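PDB 3JTH: transcription activator HlyU from Vibrio vulnificus, which activates transcription in Vibrio vulnificus, with rtxA a likely target gene, and probably binds DNA as a winged-helix dimer of the ArsR family. Local coordinates for residues K18-E23 and Q27-L32; V14-A19 and D63-T68. One frame throughout, in Å; residues are numbered along the deposited sequence.

Contact 1 (K18-E23 and Q27-L32)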
loop_
_atom_site.group_PDB
_atom_site.type_symbol
_atom_site.label_atom_id
_atom_site.label_comp_id
_atom_site.label_asym_id
_atom_site.label_seq_id
_atom_site.Cartn_x
_atom_site.Cartn_y
_atom_site.Cartn_z
ATOM N N LYS A 18 4.644 2.327 -2.871
ATOM C CA LYS A 18 5.250 2.008 -4.154
ATOM C C LYS A 18 6.263 0.887 -4.015
ATOM O O LYS A 18 6.380 0.034 -4.891
ATOM C CB LYS A 18 5.948 3.242 -4.737
ATOM C CG LYS A 18 5.006 4.280 -5.322
ATOM C CD LYS A 18 5.771 5.487 -5.855
ATOM C CE LYS A 18 4.824 6.510 -6.475
ATOM N NZ LYS A 18 5.548 7.695 -7.006
ATOM N N ALA A 19 7.006 0.895 -2.919
ATOM C CA ALA A 19 8.007 -0.139 -2.698
ATOM C C ALA A 19 7.347 -1.502 -2.554
ATOM O O ALA A 19 7.907 -2.513 -2.970
ATOM C CB ALA A 19 8.818 0.167 -1.456
HETATM N N MSE A 20 6.145 -1.524 -1.982
HETATM C CA MSE A 20 5.421 -2.770 -1.757
HETATM C C MSE A 20 4.539 -3.235 -2.912
HETATM O O MSE A 20 4.282 -4.431 -3.061
HETATM C CB MSE A 20 4.552 -2.639 -0.505
HETATM C CG MSE A 20 5.324 -2.466 0.793
HETATM SE SE MSE A 20 4.125 -2.122 2.285
HETATM C CE MSE A 20 3.413 -3.924 2.469
ATOM N N ALA A 21 4.084 -2.300 -3.737
ATOM C CA ALA A 21 3.178 -2.630 -4.833
ATOM C C ALA A 21 3.758 -3.394 -6.026
ATOM O O ALA A 21 3.817 -2.879 -7.138
ATOM C CB ALA A 21 2.489 -1.352 -5.319
ATOM N N ASN A 22 4.160 -4.634 -5.785
ATOM C CA ASN A 22 4.688 -5.521 -6.815
ATOM C C ASN A 22 4.468 -6.951 -6.306
ATOM O O ASN A 22 4.841 -7.284 -5.189
ATOM C CB ASN A 22 6.184 -5.284 -7.052
ATOM C CG ASN A 22 6.797 -6.335 -7.968
ATOM O OD1 ASN A 22 6.748 -6.214 -9.194
ATOM N ND2 ASN A 22 7.355 -7.380 -7.378
ATOM N N GLU A 23 3.860 -7.791 -7.127
ATOM C CA GLU A 23 3.583 -9.163 -6.744
ATOM C C GLU A 23 4.720 -9.930 -6.064
ATOM O O GLU A 23 4.588 -10.376 -4.917
ATOM C CB GLU A 23 3.121 -9.942 -7.970
ATOM C CG GLU A 23 1.792 -9.468 -8.513
ATOM C CD GLU A 23 1.511 -10.031 -9.885
ATOM O OE1 GLU A 23 2.243 -9.673 -10.826
ATOM O OE2 GLU A 23 0.565 -10.835 -10.015
ATOM N N GLN A 27 5.117 -10.903 -2.030
ATOM C CA GLN A 27 5.155 -12.297 -1.617
ATOM C C GLN A 27 6.375 -12.527 -0.734
ATOM O O GLN A 27 6.306 -13.216 0.279
ATOM C CB GLN A 27 5.196 -13.207 -2.844
ATOM C CG GLN A 27 3.930 -13.128 -3.685
ATOM C CD GLN A 27 4.004 -13.971 -4.954
ATOM O OE1 GLN A 27 3.158 -13.848 -5.844
ATOM N NE2 GLN A 27 5.013 -14.828 -5.040
ATOM N N ILE A 28 7.493 -11.929 -1.126
ATOM C CA ILE A 28 8.730 -12.054 -0.374
ATOM C C ILE A 28 8.582 -11.370 0.981
ATOM O O ILE A 28 8.960 -11.923 2.010
ATOM C CB ILE A 28 9.904 -11.410 -1.132
ATOM C CG1 ILE A 28 10.230 -12.240 -2.380
ATOM C CG2 ILE A 28 11.105 -11.289 -0.209
ATOM C CD1 ILE A 28 11.159 -11.531 -3.353
ATOM N N LEU A 29 8.041 -10.159 0.977
ATOM C CA LEU A 29 7.857 -9.435 2.226
ATOM C C LEU A 29 6.930 -10.207 3.169
ATOM O O LEU A 29 7.191 -10.297 4.370
ATOM C CB LEU A 29 7.279 -8.055 1.933
ATOM C CG LEU A 29 8.261 -7.094 1.247
ATOM C CD1 LEU A 29 7.514 -5.867 0.750
ATOM C CD2 LEU A 29 9.367 -6.722 2.223
ATOM N N CYS A 30 5.854 -10.764 2.618
ATOM C CA CYS A 30 4.894 -11.517 3.414
ATOM C C CYS A 30 5.559 -12.742 4.041
ATOM O O CYS A 30 5.307 -13.063 5.204
ATOM C CB CYS A 30 3.713 -11.942 2.534
ATOM S SG CYS A 30 2.866 -10.557 1.715
HETATM N N MSE A 31 6.416 -13.412 3.269
HETATM C CA MSE A 31 7.123 -14.597 3.734
HETATM C C MSE A 31 8.090 -14.293 4.860
HETATM O O MSE A 31 8.395 -15.171 5.679
HETATM C CB MSE A 31 7.902 -15.241 2.583
HETATM C CG MSE A 31 7.047 -16.026 1.611
HETATM SE SE MSE A 31 6.051 -17.422 2.510
HETATM C CE MSE A 31 7.543 -18.522 3.068
ATOM N N LEU A 32 8.586 -13.058 4.894
ATOM C CA LEU A 32 9.539 -12.654 5.922
ATOM C C LEU A 32 8.844 -12.121 7.155
ATOM O O LEU A 32 9.495 -11.616 8.064
ATOM C CB LEU A 32 10.521 -11.595 5.381
ATOM C CG LEU A 32 11.332 -12.102 4.182
ATOM C CD1 LEU A 32 12.312 -11.051 3.680
ATOM C CD2 LEU A 32 12.066 -13.359 4.608
#
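With chi1 near -65° in Met20 and -70° in Leu29, each CG stands anti to its own carbonyl carbon and beside the backbone N, and this turns the two side chains into the gap between the helices. Their long axes cross at about a right angle, and a single pair carries the apolar touch: CG of Met20, modelled as selenomethionine, lies 4.0 Å from CD1 of Leu29. SE continues anti from CB and the chain bends only at CE (chi3 74°), but neither atom comes as close to Leu29 CD1 as CG does. The same first torsion in Gln27 lays its CG against Glu23 O at 3.1 Å, the oxygen that also accepts the contact's one cross-segment hydrogen bond. That bond runs from Gln27 N to Glu23 O at 3.0 Å, the i to i+4 bond of the first turn of helix 23-31, whose N-cap is Asn22. Between the helices the chain folds through an inverse gamma turn centred on Ala21, closed by Asn22 N on Met20 O at 2.7 Å. This tight corner joins the long N-terminal helix 2-20 to the helix that opens the winged helix-turn-helix core. Ile88 of helix 82-94 packs on both Met20 and Leu29, while Leu17 of the second subunit also packs on Met20.

Contact 2 (V14-A19 and D63-T68)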
loop_
_atom_site.group_PDB
_atom_site.type_symbol
_atom_site.label_atom_id
_atom_site.label_comp_id
_atom_site.label_asym_id
_atom_site.label_seq_id
_atom_site.Cartn_x
_atom_site.Cartn_y
_atom_site.Cartn_z
ATOM N N VAL A 14 3.221 7.117 0.469
ATOM C CA VAL A 14 3.315 6.677 -0.922
ATOM C C VAL A 14 4.665 6.039 -1.216
ATOM O O VAL A 14 4.772 5.172 -2.084
ATOM C CB VAL A 14 3.080 7.841 -1.899
ATOM C CG1 VAL A 14 3.402 7.405 -3.316
ATOM C CG2 VAL A 14 1.630 8.306 -1.804
ATOM N N VAL A 15 5.697 6.463 -0.491
ATOM C CA VAL A 15 7.035 5.893 -0.664
ATOM C C VAL A 15 6.994 4.398 -0.329
ATOM O O VAL A 15 7.406 3.557 -1.122
ATOM C CB VAL A 15 8.062 6.586 0.259
ATOM C CG1 VAL A 15 9.319 5.724 0.400
ATOM C CG2 VAL A 15 8.419 7.960 -0.315
ATOM N N LEU A 16 6.497 4.076 0.857
ATOM C CA LEU A 16 6.390 2.684 1.281
ATOM C C LEU A 16 5.462 1.928 0.326
ATOM O O LEU A 16 5.772 0.819 -0.113
ATOM C CB LEU A 16 5.824 2.616 2.706
ATOM C CG LEU A 16 5.531 1.237 3.304
ATOM C CD1 LEU A 16 6.828 0.455 3.479
ATOM C CD2 LEU A 16 4.839 1.412 4.639
ATOM N N LEU A 17 4.323 2.534 0.010
ATOM C CA LEU A 17 3.332 1.912 -0.872
ATOM C C LEU A 17 3.888 1.452 -2.215
ATOM O O LEU A 17 3.636 0.331 -2.647
ATOM C CB LEU A 17 2.166 2.877 -1.090
ATOM C CG LEU A 17 0.873 2.663 -0.297
ATOM C CD1 LEU A 17 1.144 1.993 1.035
ATOM C CD2 LEU A 17 0.196 4.012 -0.110
ATOM N N LYS A 18 4.644 2.327 -2.871
ATOM C CA LYS A 18 5.250 2.008 -4.154
ATOM C C LYS A 18 6.263 0.887 -4.015
ATOM O O LYS A 18 6.380 0.034 -4.891
ATOM C CB LYS A 18 5.948 3.242 -4.737
ATOM C CG LYS A 18 5.006 4.280 -5.322
ATOM C CD LYS A 18 5.771 5.487 -5.855
ATOM C CE LYS A 18 4.824 6.510 -6.475
ATOM N NZ LYS A 18 5.548 7.695 -7.006
ATOM N N ALA A 19 7.006 0.895 -2.919
ATOM C CA ALA A 19 8.007 -0.139 -2.698
ATOM C C ALA A 19 7.347 -1.502 -2.554
ATOM O O ALA A 19 7.907 -2.513 -2.970
ATOM C CB ALA A 19 8.818 0.167 -1.456
ATOM N N ASP A 63 15.662 -0.352 -1.147
ATOM C CA ASP A 63 14.618 0.458 -0.531
ATOM C C ASP A 63 14.609 0.245 0.989
ATOM O O ASP A 63 13.722 0.732 1.684
ATOM C CB ASP A 63 13.250 0.097 -1.117
ATOM C CG ASP A 63 12.335 1.304 -1.251
ATOM O OD1 ASP A 63 12.487 2.061 -2.236
ATOM O OD2 ASP A 63 11.472 1.507 -0.367
ATOM N N GLY A 64 15.602 -0.486 1.486
ATOM C CA GLY A 64 15.721 -0.744 2.910
ATOM C C GLY A 64 14.536 -1.420 3.568
ATOM O O GLY A 64 14.232 -1.126 4.724
ATOM N N LEU A 65 13.863 -2.318 2.855
ATOM C CA LEU A 65 12.712 -3.022 3.422
ATOM C C LEU A 65 13.095 -4.391 3.986
ATOM O O LEU A 65 12.325 -5.006 4.722
ATOM C CB LEU A 65 11.606 -3.189 2.371
ATOM C CG LEU A 65 10.854 -1.926 1.930
ATOM C CD1 LEU A 65 9.747 -2.299 0.957
ATOM C CD2 LEU A 65 10.268 -1.218 3.143
ATOM N N VAL A 66 14.288 -4.858 3.641
ATOM C CA VAL A 66 14.775 -6.149 4.106
ATOM C C VAL A 66 16.255 -6.045 4.428
ATOM O O VAL A 66 16.961 -5.242 3.824
ATOM C CB VAL A 66 14.575 -7.237 3.021
ATOM C CG1 VAL A 66 15.268 -8.526 3.425
ATOM C CG2 VAL A 66 13.089 -7.487 2.808
ATOM N N THR A 67 16.720 -6.839 5.391
ATOM C CA THR A 67 18.130 -6.840 5.769
ATOM C C THR A 67 18.648 -8.264 5.723
ATOM O O THR A 67 17.892 -9.197 5.465
ATOM C CB THR A 67 18.364 -6.304 7.195
ATOM O OG1 THR A 67 17.274 -5.467 7.585
ATOM C CG2 THR A 67 19.634 -5.480 7.233
ATOM N N THR A 68 19.937 -8.435 5.983
ATOM C CA THR A 68 20.528 -9.762 5.956
ATOM C C THR A 68 21.272 -10.077 7.244
ATOM O O THR A 68 21.505 -9.189 8.076
ATOM C CB THR A 68 21.508 -9.911 4.774
ATOM O OG1 THR A 68 22.494 -8.876 4.837
ATOM C CG2 THR A 68 20.770 -9.804 3.450
#
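The carboxylate of Asp63 turns one face to Ala19: the CB methyl sits above its plane, almost over OD2, at 3.2 Å from that oxygen. Asp63 CG is farther from the same methyl, at 3.7 Å. No hydrogen bond crosses the contact, so this is van der Waals contact between a methyl and a carboxylate, and because Asp63 is poorly ordered the closeness of its oxygen deserves caution. Firmer evidence comes from Leu65, whose two branches divide the helix surface between them. CD1 reaches Ala19 CB at 3.6 Å, and CD2 meets CD1 of Leu16 at 3.8 Å. Ala19 and Leu16 are three residues apart, hence on the same side of helix 2-20, and the leucine fork spans that one-turn spacing. Leu16 takes part through its tip: CG is anti to the backbone N (chi1 175°), which carries CD1 over to Leu65, and the two leucines meet at a slant. In the winged-helix fold, residues 63-65 link helix 50-62, probably the DNA-recognition helix of this ArsR-type protein, to strand 66-69, the first strand of the wing hairpin. The link begins with a Schellman motif, Leu65 N bonding back to Leu60 O and Gly64 N to Arg61 O, with Gly64 supplying the positive phi (58°). After that reversal Leu65 faces the N-terminal helix. Val84 of helix 82-94 packs against both Leu16 and Leu65, and Tyr95 of the second subunit also packs on Leu16.

Contacts 1 and 2 both start from the C-terminal part of helix 2-20, share Lys18 and Ala19, and have centres about 9 Å apart. Their other halves also meet directly: Leu29 CD2 lies 3.8 Å from Val66 CG2 and 4.2 Å from Leu65 CB, and Leu32 CD1 lies 3.8 Å from Val66 CG2. Helix 23-31 and the start of the wing are thus in apolar contact with each other as well as with the N-terminal helix. Both contacts also touch the second subunit, where Ala21 packs on Lys18, so this region joins the probable DNA-binding core to the dimer interface.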